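PDB 1UT1: Dr hemagglutinin structural subunit, which mediates adherence of uropathogenic Escherichia coli to the upper urinary tract by binding the Dr blood group antigen, and agglutinates human erythrocytes. Local coordinates for residues G51-A57 and W117-I123; Q64-D70 and T140-W146; E75-F80 and K89-I94. The protein carries 3 engineered substitutions. All coordinates share one frame; numbering follows the deposited sequence.

Contact 1 (G51-A57 and W117-I123)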
loop_
_atom_site.group_PDB
_atom_site.type_symbol
_atom_site.label_atom_id
_atom_site.label_comp_id
_atom_site.label_asym_id
_atom_site.label_seq_id
_atom_site.Cartn_x
_atom_site.Cartn_y
_atom_site.Cartn_z
ATOM N N GLY A 51 -11.157 -7.098 14.483
ATOM C CA GLY A 51 -11.157 -7.967 13.308
ATOM C C GLY A 51 -10.443 -9.272 13.620
ATOM O O GLY A 51 -9.782 -9.396 14.630
ATOM N N PRO A 52 -10.597 -10.248 12.744
ATOM C CA PRO A 52 -9.892 -11.504 12.886
ATOM C C PRO A 52 -8.531 -11.422 12.175
ATOM O O PRO A 52 -8.370 -10.710 11.179
ATOM C CB PRO A 52 -10.798 -12.497 12.113
ATOM C CG PRO A 52 -11.354 -11.627 10.958
ATOM C CD PRO A 52 -11.495 -10.221 11.554
ATOM N N VAL A 53 -7.609 -12.274 12.602
ATOM C CA VAL A 53 -6.330 -12.453 11.880
ATOM C C VAL A 53 -6.143 -13.955 11.721
ATOM O O VAL A 53 -6.077 -14.678 12.726
ATOM C CB VAL A 53 -5.147 -11.870 12.684
ATOM C CG1 VAL A 53 -3.841 -12.118 11.956
ATOM C CG2 VAL A 53 -5.346 -10.362 12.917
ATOM N N THR A 54 -6.094 -14.439 10.475
ATOM C CA THR A 54 -5.922 -15.869 10.257
ATOM C C THR A 54 -4.434 -16.232 10.376
ATOM O O THR A 54 -3.545 -15.447 10.000
ATOM C CB THR A 54 -6.474 -16.314 8.884
ATOM O OG1 THR A 54 -5.783 -15.602 7.858
ATOM C CG2 THR A 54 -7.972 -16.002 8.787
ATOM N N VAL A 55 -4.166 -17.380 10.978
ATOM C CA VAL A 55 -2.773 -17.810 11.154
ATOM C C VAL A 55 -2.650 -19.239 10.679
ATOM O O VAL A 55 -3.480 -20.092 11.001
ATOM C CB VAL A 55 -2.336 -17.752 12.638
ATOM C CG1 VAL A 55 -0.905 -18.378 12.832
ATOM C CG2 VAL A 55 -2.387 -16.319 13.160
ATOM N N GLN A 56 -1.611 -19.522 9.910
ATOM C CA GLN A 56 -1.345 -20.917 9.553
ATOM C C GLN A 56 0.118 -21.194 9.525
ATOM O O GLN A 56 0.857 -20.602 8.720
ATOM C CB GLN A 56 -1.967 -21.329 8.235
ATOM C CG GLN A 56 -1.649 -22.790 7.890
ATOM C CD GLN A 56 -2.358 -23.755 8.824
ATOM O OE1 GLN A 56 -3.592 -23.755 8.898
ATOM N NE2 GLN A 56 -1.593 -24.451 9.652
ATOM N N ALA A 57 0.553 -22.072 10.421
ATOM C CA ALA A 57 1.979 -22.407 10.533
ATOM C C ALA A 57 2.217 -23.720 9.805
ATOM O O ALA A 57 1.363 -24.602 9.810
ATOM C CB ALA A 57 2.406 -22.533 12.032
ATOM N N TRP A 117 0.456 -24.879 14.410
ATOM C CA TRP A 117 -0.900 -24.420 14.662
ATOM C C TRP A 117 -1.473 -23.642 13.476
ATOM O O TRP A 117 -0.772 -22.823 12.846
ATOM C CB TRP A 117 -0.892 -23.502 15.888
ATOM C CG TRP A 117 -2.235 -23.093 16.330
ATOM C CD1 TRP A 117 -3.140 -23.861 17.028
ATOM C CD2 TRP A 117 -2.839 -21.791 16.180
ATOM N NE1 TRP A 117 -4.250 -23.107 17.337
ATOM C CE2 TRP A 117 -4.101 -21.843 16.820
ATOM C CE3 TRP A 117 -2.436 -20.587 15.562
ATOM C CZ2 TRP A 117 -4.964 -20.737 16.882
ATOM C CZ3 TRP A 117 -3.305 -19.484 15.619
ATOM C CH2 TRP A 117 -4.564 -19.579 16.264
ATOM N N GLY A 118 -2.780 -23.799 13.281
ATOM C CA GLY A 118 -3.533 -22.985 12.350
ATOM C C GLY A 118 -4.790 -22.593 13.122
ATOM O O GLY A 118 -5.315 -23.379 13.931
ATOM N N GLY A 119 -5.267 -21.389 12.884
ATOM C CA GLY A 119 -6.438 -20.915 13.597
ATOM C C GLY A 119 -6.749 -19.447 13.300
ATOM O O GLY A 119 -6.265 -18.855 12.338
ATOM N N ILE A 120 -7.605 -18.897 14.124
ATOM C CA ILE A 120 -8.077 -17.536 13.953
ATOM C C ILE A 120 -7.768 -16.825 15.251
ATOM O O ILE A 120 -8.065 -17.338 16.328
ATOM C CB ILE A 120 -9.612 -17.538 13.772
ATOM C CG1 ILE A 120 -10.012 -18.345 12.525
ATOM C CG2 ILE A 120 -10.147 -16.097 13.691
ATOM C CD1 ILE A 120 -11.496 -18.707 12.472
ATOM N N ILE A 121 -7.115 -15.679 15.149
ATOM C CA ILE A 121 -6.836 -14.841 16.308
ATOM C C ILE A 121 -7.809 -13.649 16.205
ATOM O O ILE A 121 -7.876 -12.991 15.178
ATOM C CB ILE A 121 -5.401 -14.262 16.221
ATOM C CG1 ILE A 121 -4.336 -15.374 16.320
ATOM C CG2 ILE A 121 -5.192 -13.175 17.292
ATOM C CD1 ILE A 121 -4.240 -15.996 17.634
ATOM N N GLY A 122 -8.581 -13.408 17.250
ATOM C CA GLY A 122 -9.483 -12.263 17.284
ATOM C C GLY A 122 -8.776 -11.100 17.998
ATOM O O GLY A 122 -8.075 -11.301 18.992
ATOM N N ILE A 123 -8.995 -9.897 17.502
ATOM C CA ILE A 123 -8.456 -8.689 18.134
ATOM C C ILE A 123 -9.703 -7.937 18.652
ATOM O O ILE A 123 -10.630 -7.669 17.860
ATOM C CB ILE A 123 -7.783 -7.790 17.090
ATOM C CG1 ILE A 123 -6.675 -8.550 16.322
ATOM C CG2 ILE A 123 -7.210 -6.527 17.775
ATOM C CD1 ILE A 123 -5.590 -9.179 17.226
#

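Contact 2 (Q64-D70 and T140-W146)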
loop_
_atom_site.group_PDB
_atom_site.type_symbol
_atom_site.label_atom_id
_atom_site.label_comp_id
_atom_site.label_asym_id
_atom_site.label_seq_id
_atom_site.Cartn_x
_atom_site.Cartn_y
_atom_site.Cartn_z
ATOM N N GLN A 64 7.496 -23.345 18.842
ATOM C CA GLN A 64 6.309 -22.650 19.387
ATOM C C GLN A 64 5.937 -21.476 18.479
ATOM O O GLN A 64 6.677 -20.502 18.368
ATOM C CB GLN A 64 6.601 -22.130 20.785
ATOM C CG GLN A 64 6.661 -23.244 21.800
ATOM C CD GLN A 64 7.107 -22.769 23.164
ATOM O OE1 GLN A 64 6.335 -22.137 23.906
ATOM N NE2 GLN A 64 8.380 -22.971 23.465
ATOM N N VAL A 65 4.799 -21.590 17.819
ATOM C CA VAL A 65 4.320 -20.559 16.906
ATOM C C VAL A 65 4.156 -19.258 17.673
ATOM O O VAL A 65 3.687 -19.259 18.827
ATOM C CB VAL A 65 2.983 -21.000 16.281
ATOM C CG1 VAL A 65 2.327 -19.850 15.508
ATOM C CG2 VAL A 65 3.228 -22.220 15.362
ATOM N N ALA A 66 4.433 -18.144 16.995
ATOM C CA ALA A 66 4.420 -16.839 17.643
ATOM C C ALA A 66 4.096 -15.689 16.700
ATOM O O ALA A 66 4.391 -15.735 15.503
ATOM C CB ALA A 66 5.736 -16.598 18.318
ATOM N N LEU A 67 3.496 -14.642 17.256
ATOM C CA LEU A 67 3.219 -13.438 16.502
ATOM C C LEU A 67 3.899 -12.298 17.241
ATOM O O LEU A 67 3.735 -12.154 18.468
ATOM C CB LEU A 67 1.705 -13.175 16.485
ATOM C CG LEU A 67 0.857 -14.353 16.028
ATOM C CD1 LEU A 67 -0.644 -13.991 16.258
ATOM C CD2 LEU A 67 1.123 -14.614 14.546
ATOM N N LYS A 68 4.649 -11.491 16.518
ATOM C CA LYS A 68 5.307 -10.362 17.148
ATOM C C LYS A 68 4.631 -9.087 16.674
ATOM O O LYS A 68 4.528 -8.836 15.475
ATOM C CB LYS A 68 6.807 -10.320 16.775
ATOM C CG LYS A 68 7.505 -9.053 17.323
ATOM C CD LYS A 68 8.843 -9.385 17.887
ATOM C CE LYS A 68 9.474 -8.171 18.596
ATOM N NZ LYS A 68 8.708 -6.915 18.370
ATOM N N ALA A 69 4.244 -8.248 17.624
ATOM C CA ALA A 69 3.685 -6.953 17.299
ATOM C C ALA A 69 4.823 -5.983 16.923
ATOM O O ALA A 69 5.932 -6.044 17.472
ATOM C CB ALA A 69 2.906 -6.415 18.495
ATOM N N ASP A 70 4.533 -5.066 16.025
ATOM C CA ASP A 70 5.479 -3.999 15.725
ATOM C C ASP A 70 5.819 -3.271 17.029
ATOM O O ASP A 70 5.000 -3.175 17.939
ATOM C CB ASP A 70 4.844 -3.008 14.767
ATOM C CG ASP A 70 5.211 -3.280 13.293
ATOM O OD1 ASP A 70 5.665 -4.404 12.960
ATOM O OD2 ASP A 70 4.933 -2.396 12.449
ATOM N N THR A 140 0.125 -4.249 13.694
ATOM C CA THR A 140 0.860 -5.083 12.745
ATOM C C THR A 140 1.481 -6.289 13.474
ATOM O O THR A 140 2.126 -6.120 14.523
ATOM C CB THR A 140 1.958 -4.241 12.076
ATOM O OG1 THR A 140 1.348 -3.150 11.361
ATOM C CG2 THR A 140 2.753 -5.085 11.107
ATOM N N LEU A 141 1.221 -7.494 12.964
ATOM C CA LEU A 141 1.690 -8.750 13.598
ATOM C C LEU A 141 2.465 -9.581 12.577
ATOM O O LEU A 141 2.003 -9.800 11.450
ATOM C CB LEU A 141 0.512 -9.583 14.096
ATOM C CG LEU A 141 -0.347 -8.924 15.215
ATOM C CD1 LEU A 141 -1.688 -9.684 15.396
ATOM C CD2 LEU A 141 0.416 -8.911 16.505
ATOM N N THR A 142 3.635 -10.038 12.981
ATOM C CA THR A 142 4.506 -10.803 12.094
ATOM C C THR A 142 4.678 -12.199 12.658
ATOM O O THR A 142 4.977 -12.370 13.836
ATOM C CB THR A 142 5.910 -10.139 11.992
ATOM O OG1 THR A 142 5.769 -8.835 11.416
ATOM C CG2 THR A 142 6.860 -11.017 11.089
ATOM N N GLY A 143 4.564 -13.196 11.791
ATOM C CA GLY A 143 4.678 -14.589 12.204
ATOM C C GLY A 143 6.107 -15.011 12.391
ATOM O O GLY A 143 7.032 -14.490 11.742
ATOM N N GLY A 144 6.293 -15.977 13.268
ATOM C CA GLY A 144 7.624 -16.483 13.567
ATOM C C GLY A 144 7.498 -17.514 14.670
ATOM O O GLY A 144 6.448 -18.126 14.831
ATOM N N TYR A 145 8.604 -17.799 15.355
ATOM C CA TYR A 145 8.556 -18.790 16.439
ATOM C C TYR A 145 9.359 -18.337 17.620
ATOM O O TYR A 145 10.226 -17.453 17.504
ATOM C CB TYR A 145 8.954 -20.197 15.980
ATOM C CG TYR A 145 10.324 -20.280 15.375
ATOM C CD1 TYR A 145 10.510 -20.173 13.993
ATOM C CD2 TYR A 145 11.442 -20.494 16.182
ATOM C CE1 TYR A 145 11.806 -20.250 13.439
ATOM C CE2 TYR A 145 12.732 -20.567 15.639
ATOM C CZ TYR A 145 12.896 -20.493 14.276
ATOM O OH TYR A 145 14.177 -20.627 13.750
ATOM N N TRP A 146 8.979 -18.829 18.784
ATOM C CA TRP A 146 9.577 -18.346 20.013
ATOM C C TRP A 146 10.317 -19.486 20.704
ATOM O O TRP A 146 9.937 -20.661 20.581
ATOM C CB TRP A 146 8.459 -17.782 20.914
ATOM C CG TRP A 146 8.908 -17.124 22.194
ATOM C CD1 TRP A 146 9.155 -15.783 22.399
ATOM C CD2 TRP A 146 9.079 -17.764 23.456
ATOM N NE1 TRP A 146 9.428 -15.556 23.733
ATOM C CE2 TRP A 146 9.404 -16.758 24.399
ATOM C CE3 TRP A 146 8.962 -19.092 23.891
ATOM C CZ2 TRP A 146 9.588 -17.036 25.749
ATOM C CZ3 TRP A 146 9.127 -19.364 25.229
ATOM C CH2 TRP A 146 9.460 -18.345 26.145
HETATM O O HOH W 1 10.280 -22.877 19.651
HETATM O O HOH W 2 5.193 -7.026 13.339
#

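Contact 3 (E75-F80 and K89-I94)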
loop_
_atom_site.group_PDB
_atom_site.type_symbol
_atom_site.label_atom_id
_atom_site.label_comp_id
_atom_site.label_asym_id
_atom_site.label_seq_id
_atom_site.Cartn_x
_atom_site.Cartn_y
_atom_site.Cartn_z
ATOM N N GLU A 75 3.574 -2.082 24.763
ATOM C CA GLU A 75 4.311 -1.534 25.884
ATOM C C GLU A 75 3.792 -2.133 27.180
ATOM O O GLU A 75 2.587 -2.189 27.402
ATOM C CB GLU A 75 4.131 -0.032 25.935
ATOM C CG GLU A 75 5.423 0.735 25.870
ATOM C CD GLU A 75 5.193 2.222 25.885
ATOM O OE1 GLU A 75 5.952 2.957 25.211
ATOM O OE2 GLU A 75 4.193 2.641 26.499
ATOM N N GLN A 76 4.707 -2.504 28.071
ATOM C CA GLN A 76 4.310 -2.900 29.414
ATOM C C GLN A 76 3.262 -4.011 29.383
ATOM O O GLN A 76 2.236 -3.917 30.043
ATOM C CB GLN A 76 3.775 -1.645 30.153
ATOM C CG GLN A 76 2.722 -1.877 31.242
ATOM C CD GLN A 76 1.365 -1.254 30.900
ATOM O OE1 GLN A 76 1.177 -0.727 29.803
ATOM N NE2 GLN A 76 0.450 -1.297 31.856
ATOM N N GLY A 77 3.544 -5.073 28.635
ATOM C CA GLY A 77 2.650 -6.231 28.565
ATOM C C GLY A 77 1.281 -5.928 27.941
ATOM O O GLY A 77 0.391 -6.770 27.973
ATOM N N LYS A 78 1.145 -4.756 27.330
ATOM C CA LYS A 78 -0.116 -4.369 26.672
ATOM C C LYS A 78 0.046 -4.175 25.169
ATOM O O LYS A 78 1.025 -3.573 24.714
ATOM C CB LYS A 78 -0.672 -3.079 27.285
ATOM C CG LYS A 78 -1.290 -3.275 28.655
ATOM C CD LYS A 78 -1.795 -1.974 29.231
ATOM C CE LYS A 78 -2.371 -2.200 30.624
ATOM N NZ LYS A 78 -2.603 -3.656 30.898
ATOM N N PHE A 79 -0.948 -4.642 24.407
ATOM C CA PHE A 79 -0.979 -4.430 22.956
ATOM C C PHE A 79 -2.002 -3.326 22.659
ATOM O O PHE A 79 -3.017 -3.181 23.356
ATOM C CB PHE A 79 -1.468 -5.699 22.239
ATOM C CG PHE A 79 -0.500 -6.843 22.310
ATOM C CD1 PHE A 79 -0.680 -7.860 23.227
ATOM C CD2 PHE A 79 0.598 -6.893 21.439
ATOM C CE1 PHE A 79 0.199 -8.966 23.251
ATOM C CE2 PHE A 79 1.496 -7.948 21.479
ATOM C CZ PHE A 79 1.322 -8.969 22.413
ATOM N N PHE A 80 -1.778 -2.618 21.556
ATOM C CA PHE A 80 -2.726 -1.581 21.140
ATOM C C PHE A 80 -2.538 -1.287 19.683
ATOM O O PHE A 80 -1.410 -1.397 19.161
ATOM C CB PHE A 80 -2.551 -0.275 21.967
ATOM C CG PHE A 80 -1.111 0.064 22.289
ATOM C CD1 PHE A 80 -0.336 0.799 21.396
ATOM C CD2 PHE A 80 -0.531 -0.380 23.483
ATOM C CE1 PHE A 80 1.016 1.090 21.676
ATOM C CE2 PHE A 80 0.844 -0.144 23.754
ATOM C CZ PHE A 80 1.597 0.612 22.858
ATOM N N LYS A 89 -3.364 5.514 21.377
ATOM C CA LYS A 89 -3.487 4.073 21.523
ATOM C C LYS A 89 -4.942 3.590 21.642
ATOM O O LYS A 89 -5.781 4.203 22.332
ATOM C CB LYS A 89 -2.718 3.612 22.765
ATOM C CG LYS A 89 -1.245 3.973 22.755
ATOM C CD LYS A 89 -0.657 3.662 24.146
ATOM C CE LYS A 89 0.824 4.028 24.212
ATOM N NZ LYS A 89 1.349 3.776 25.582
ATOM N N LEU A 90 -5.206 2.427 21.047
ATOM C CA LEU A 90 -6.490 1.742 21.243
ATOM C C LEU A 90 -6.125 0.361 21.769
ATOM O O LEU A 90 -5.598 -0.473 21.020
ATOM C CB LEU A 90 -7.231 1.628 19.917
ATOM C CG LEU A 90 -8.572 0.892 19.899
ATOM C CD1 LEU A 90 -9.569 1.587 20.878
ATOM C CD2 LEU A 90 -9.135 0.938 18.438
ATOM N N TYR A 91 -6.265 0.169 23.087
ATOM C CA TYR A 91 -5.829 -1.070 23.721
ATOM C C TYR A 91 -6.707 -2.215 23.286
ATOM O O TYR A 91 -7.945 -2.112 23.281
ATOM C CB TYR A 91 -5.884 -0.933 25.226
ATOM C CG TYR A 91 -4.826 0.026 25.723
ATOM C CD1 TYR A 91 -5.135 1.349 25.994
ATOM C CD2 TYR A 91 -3.519 -0.402 25.897
ATOM C CE1 TYR A 91 -4.159 2.236 26.461
ATOM C CE2 TYR A 91 -2.534 0.483 26.323
ATOM C CZ TYR A 91 -2.865 1.801 26.587
ATOM O OH TYR A 91 -1.892 2.656 27.101
ATOM N N VAL A 92 -6.071 -3.353 23.053
ATOM C CA VAL A 92 -6.808 -4.533 22.633
ATOM C C VAL A 92 -6.379 -5.791 23.380
ATOM O O VAL A 92 -5.223 -5.910 23.821
ATOM C CB VAL A 92 -6.639 -4.796 21.091
ATOM C CG1 VAL A 92 -7.290 -3.663 20.268
ATOM C CG2 VAL A 92 -5.128 -4.980 20.685
ATOM N N ASN A 93 -7.270 -6.790 23.345
ATOM C CA ASN A 93 -6.934 -8.160 23.726
ATOM C C ASN A 93 -6.798 -8.965 22.454
ATOM O O ASN A 93 -7.451 -8.676 21.456
ATOM C CB ASN A 93 -8.039 -8.777 24.558
ATOM C CG ASN A 93 -8.027 -8.281 25.974
ATOM O OD1 ASN A 93 -6.968 -8.208 26.618
ATOM N ND2 ASN A 93 -9.186 -7.865 26.449
ATOM N N ILE A 94 -5.901 -9.934 22.489
ATOM C CA ILE A 94 -5.637 -10.817 21.352
ATOM C C ILE A 94 -5.921 -12.215 21.848
ATOM O O ILE A 94 -5.392 -12.629 22.885
ATOM C CB ILE A 94 -4.140 -10.724 20.960
ATOM C CG1 ILE A 94 -3.818 -9.270 20.533
ATOM C CG2 ILE A 94 -3.796 -11.717 19.876
ATOM C CD1 ILE A 94 -2.311 -9.034 20.197
HETATM O O HOH W 3 -3.402 -5.592 25.670
#

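Contact 1 (G51-A57 and W117-I123)
V55 and W117 meet at about a right angle on the inward side of an antiparallel strand pair, 51-57 against 118-123, in the immunoglobulin-like beta-sandwich of this fimbrial adhesin. The six-membered part of the indole does the touching: W117 CZ3 lies 3.6 Å from V55 CB, and W117 CE3 lies 3.8 Å from V55 CG1. The side chain of W117 leaves its backbone heading away from strand 51-57, but with CG anti to the backbone N (chi1 -174°) the ring turns back along its own strand. There G119 N stands over one face of the indole, near its rim, and G119 has no side chain to compete with the ring. D98 holds the indole NE1, while W102 packs edge-to-face with it.

V55 CG2 meets I121 CG1 at 3.8 Å, the two side chains approaching at a slant, and V53 CG2 meets I123 CG1 likewise at 4.1 Å. These four aliphatic side chains share the buried face with W117. On the outer face P52 CB meets I120 CG2 at 4.0 Å, and in the conformer described T54 OG1 bonds to R31 of the second subunit. Backbone bonds join the strands along their length, weak from G51 N to I123 O and shortest from V53 N to I121 O at 2.7 Å. Q56 and A57 also pair antiparallel with a strand of the second subunit, extending the sheet across the interface. Q56 bends at chi2 (69°), bringing its amide up to G118 CA, with OE1 3.5 Å away, while NE2 donates to A57 O within the plane of the amide.

Contact 2 (Q64-D70 and T140-W146)
K68 and T142 form a hydrogen-bonded pair in the antiparallel strands 64-69 and 140-146, whose axes run at 133°, with K68 N 2.8 Å from T142 O. Two residues earlier, A66 and G144 exchange two bonds that are more bent; the one from A66 N to G144 O, 3.0 Å long, comes in from above the carbonyl plane.

Side chains divide between the two faces. On one, A66 CB touches W146 CB at 3.9 Å, and the Q64 side chain runs alongside the indole, pointing the same way, its amide turned 78° from the ring plane. Y110 stacks on that indole. K68, which sets out to this face, curls forward along its own strand, bringing NZ 3.0 Å from A69 O in a hydrogen bond. On the other face L141, with CG anti to its carbonyl carbon (chi1 -63°), places CD2 4.0 Å from A69 CB, close to L67.

A water bridges the strands: it lies 2.9 Å from K68 O, to which it probably donates, and 2.7 Å from T142 OG1, a hydroxyl that also bonds to T17. D70 OD1, in one of two conformers, is a further neighbour. Strands 108-111 and 10-14 flank the pair, placing it inside the beta-sandwich. K68 O thus accepts from T142 N and probably from the water, joining backbone and solvent at this end, whereas the side chains of L67, A69 and L141 meet through apolar contacts.

Contact 3 (E75-F80 and K89-I94)
E75, just before strand 78-83, reaches K89 at the start of strand 89-96, the partner strand of the hairpin, making a salt bridge with OE2 3.2 Å from NZ. The ammonium comes in 43° out of the carboxylate plane, and the two chains cross at about a right angle. E75 also begins a type I' turn through Q76 and G77, both with positive phi, closed by K78 N bonding to E75 O at 2.9 Å. From K78 the methylene CD lies 3.9 Å from Y91 CE2, the side chains crossing, before the chain end leads away.

F79 turns inward. I94 CD1 sits over one face of its ring in a CH-pi contact, 3.6 Å from the centroid, and V92 CG2 touches F79 CB. The carbonyl O of F79 accepts from V92 N at 3.1 Å. In the other direction a water spans the strands, accepting from F79 N at 2.9 Å and donating to V92 O at 2.6 Å.

F80 points to the opposite face. Its CG lies between the backbone N and the carbonyl carbon (chi1 38°), which lays one face of the ring against the extended K89 chain; K89 CD stands almost exactly over the ring centre, 3.8 Å from the centroid. Y91 runs beside F80, pointing the same way, with the ring planes at 73° and F80 CD2 against Y91 CE2.

K89 thus serves two partners: its methylenes lie on an aromatic face and its ammonium goes on to a carboxylate. The salt bridge is long and joins an exposed residue to a partly exposed one, and solvent probably screens it in part, while the water links F79 N to V92 O, where no direct backbone bond is made.

In the fold
Contacts 1 and 2, with centres about 11 Å apart, face each other across the sandwich interior: A57 CB lies 3.4 Å from V65 CG2 and I121 CG1 3.9 Å from L67 CD1. Contact 3 lies about 17 Å from contact 1 and 15 Å from contact 2, centre to centre, yet adjoins both. Strands 118-125 and 89-96 are neighbours, and I121 CG2 meets I94 CG2 at 3.3 Å; strands 135-147 and 78-83 are neighbours too. Separately, A69, of strand 64-69, brings CB 3.6 Å from F79 CE2. Contacts 1 and 2 also touch the second subunit, whereas contact 3 meets no other chain of the assembly. Residues 51-57 belong to the region predicted to bind receptor.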